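Local coordinates for neck appendage protein (Bacillus phage GA-1, PDB 3GUD) that builds a phage neck appendage and carries a C-terminal intramolecular chaperone that probably mediates folding of its triple-beta-helix, at residues Gly67-Asp72 and Tyr98-Thr103. Numbering follows the deposited sequence. Where two conformers were deposited one is given.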
loop_
_atom_site.group_PDB
_atom_site.type_symbol
_atom_site.label_atom_id
_atom_site.label_comp_id
_atom_site.label_asym_id
_atom_site.label_seq_id
_atom_site.Cartn_x
_atom_site.Cartn_y
_atom_site.Cartn_z
ATOM N N GLY A 67 4.966 -9.817 -11.286
ATOM C CA GLY A 67 4.363 -8.497 -11.230
ATOM C C GLY A 67 5.031 -7.552 -10.242
ATOM O O GLY A 67 4.363 -6.755 -9.594
ATOM N N LEU A 68 6.349 -7.637 -10.120
ATOM C CA LEU A 68 7.064 -6.777 -9.194
ATOM C C LEU A 68 7.473 -5.508 -9.911
ATOM O O LEU A 68 7.738 -4.490 -9.277
ATOM C CB LEU A 68 8.313 -7.477 -8.645
ATOM C CG LEU A 68 8.156 -8.775 -7.843
ATOM C CD1 LEU A 68 9.490 -9.480 -7.689
ATOM C CD2 LEU A 68 7.520 -8.534 -6.485
ATOM N N VAL A 69 7.514 -5.573 -11.241
ATOM C CA VAL A 69 8.106 -4.514 -12.071
ATOM C C VAL A 69 7.317 -4.290 -13.374
ATOM O O VAL A 69 6.706 -5.213 -13.901
ATOM C CB VAL A 69 9.593 -4.819 -12.394
ATOM C CG1 VAL A 69 9.949 -4.285 -13.746
ATOM C CG2 VAL A 69 10.512 -4.229 -11.328
ATOM N N GLY A 70 7.320 -3.057 -13.873
ATOM C CA GLY A 70 6.664 -2.724 -15.119
ATOM C C GLY A 70 7.632 -2.093 -16.088
ATOM O O GLY A 70 8.691 -1.581 -15.692
ATOM N N TYR A 71 7.306 -2.169 -17.371
ATOM C CA TYR A 71 8.099 -1.458 -18.377
ATOM C C TYR A 71 7.156 -0.733 -19.309
ATOM O O TYR A 71 6.088 -1.220 -19.631
ATOM C CB TYR A 71 9.022 -2.388 -19.170
ATOM C CG TYR A 71 9.792 -1.677 -20.272
ATOM C CD1 TYR A 71 11.004 -1.037 -20.009
ATOM C CD2 TYR A 71 9.310 -1.656 -21.575
ATOM C CE1 TYR A 71 11.714 -0.400 -21.018
ATOM C CE2 TYR A 71 10.006 -1.031 -22.589
ATOM C CZ TYR A 71 11.201 -0.405 -22.311
ATOM O OH TYR A 71 11.862 0.208 -23.344
ATOM N N ASP A 72 7.585 0.447 -19.704
ATOM C CA ASP A 72 6.744 1.319 -20.491
ATOM C C ASP A 72 7.602 2.073 -21.477
ATOM O O ASP A 72 8.733 2.503 -21.199
ATOM C CB ASP A 72 5.906 2.287 -19.626
ATOM C CG ASP A 72 4.877 3.083 -20.451
ATOM O OD1 ASP A 72 4.619 2.695 -21.609
ATOM O OD2 ASP A 72 4.344 4.075 -19.910
ATOM N N TYR A 98 11.020 2.254 -16.342
ATOM C CA TYR A 98 10.654 1.131 -15.496
ATOM C C TYR A 98 10.061 1.675 -14.211
ATOM O O TYR A 98 10.570 2.639 -13.643
ATOM C CB TYR A 98 11.876 0.290 -15.160
ATOM C CG TYR A 98 12.412 -0.523 -16.314
ATOM C CD1 TYR A 98 13.229 0.057 -17.280
ATOM C CD2 TYR A 98 12.113 -1.882 -16.429
ATOM C CE1 TYR A 98 13.735 -0.690 -18.340
ATOM C CE2 TYR A 98 12.611 -2.643 -17.486
ATOM C CZ TYR A 98 13.427 -2.041 -18.439
ATOM O OH TYR A 98 13.930 -2.785 -19.488
ATOM N N SER A 99 8.973 1.070 -13.763
ATOM C CA SER A 99 8.336 1.476 -12.524
ATOM C C SER A 99 8.291 0.238 -11.673
ATOM O O SER A 99 8.834 -0.777 -12.063
ATOM C CB SER A 99 6.920 2.006 -12.784
ATOM O OG SER A 99 6.117 1.065 -13.476
ATOM N N ILE A 100 7.666 0.304 -10.508
ATOM C CA ILE A 100 7.476 -0.906 -9.722
ATOM C C ILE A 100 6.011 -1.005 -9.345
ATOM O O ILE A 100 5.280 -0.025 -9.443
ATOM C CB ILE A 100 8.390 -0.986 -8.446
ATOM C CG1 ILE A 100 7.910 -0.032 -7.347
ATOM C CG2 ILE A 100 9.863 -0.749 -8.795
ATOM C CD1 ILE A 100 8.469 -0.341 -5.977
ATOM N N ARG A 101 5.583 -2.197 -8.942
ATOM C CA ARG A 101 4.226 -2.413 -8.463
ATOM C C ARG A 101 4.303 -2.593 -6.935
ATOM O O ARG A 101 4.372 -3.719 -6.443
ATOM C CB ARG A 101 3.617 -3.651 -9.134
ATOM C CG ARG A 101 3.975 -3.859 -10.639
ATOM C CD ARG A 101 2.879 -3.336 -11.597
ATOM N NE ARG A 101 2.544 -4.238 -12.717
ATOM C CZ ARG A 101 2.574 -3.885 -14.003
ATOM N NH1 ARG A 101 2.941 -2.658 -14.347
ATOM N NH2 ARG A 101 2.237 -4.747 -14.953
ATOM N N PRO A 102 4.280 -1.474 -6.178
ATOM C CA PRO A 102 4.692 -1.464 -4.763
ATOM C C PRO A 102 3.968 -2.467 -3.847
ATOM O O PRO A 102 4.580 -2.988 -2.919
ATOM C CB PRO A 102 4.400 -0.028 -4.311
ATOM C CG PRO A 102 4.203 0.773 -5.575
ATOM C CD PRO A 102 3.697 -0.183 -6.599
ATOM N N THR A 103 2.694 -2.741 -4.097
ATOM C CA THR A 103 1.933 -3.586 -3.178
ATOM C C THR A 103 2.357 -5.039 -3.304
ATOM O O THR A 103 2.340 -5.798 -2.338
ATOM C CB THR A 103 0.388 -3.463 -3.379
ATOM O OG1 THR A 103 0.003 -2.079 -3.425
ATOM C CG2 THR A 103 -0.371 -4.155 -2.232
#
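G70 and S99 face each other as the hydrogen-bonded pair of a two-stranded antiparallel ladder, with V69–I100 and Y71–Y98 as non-hydrogen-bonded pairs on either side. G70 N bonds S99 O and S99 N bonds G70 O, each at 3.3 Å. G70 O also receives a CA-H...O contact from Y98 CA at 3.4 Å. Past the end of strand 98-100, R101 N continues the ladder with a 3.2 Å bond to L68 O; R101 is at the same time the N-cap residue of helix 102-120.

The tight part centres on buried V69, between buried L68 and G70. V69 CG1 meets the edge of the Y98 ring at CD2 (4.2 Å), and V69 CG2 lies 4.4 Å from I100 CG2. Toward solvent on the same face, exposed Y71, its CG anti to the backbone N (chi1 177°), turns a ring edge onto one face of Y98, an edge-to-face pair with planes at 61°; the rings are modelled too close, so their exact separation is doubtful. F64 touches V69 and both tyrosines.

On the face of G70 and S99, the exposed R101 side chain, bent at chi2 and chi3, lies across the place a G70 side chain would take: its CG nears G67 O, NH1 ends 3.8 Å from G70 CA, and V69 O lies over one guanidinium face. A PEG, probably from the crystallisation liquor, lies beside S99 and accepts a hydrogen bond from I100 N.

The hairpin extends through D72 and I97. Helix 49-58 lies against V69, Y98 and I100 through A49 and Q50, while L68 packs on its F56, on L108 of helix 102-120 and on F45 of a second subunit; R4 of the third subunit hydrogen-bonds Y98 O, and its W107 packs on I100, tying the base of the hairpin into the trimer.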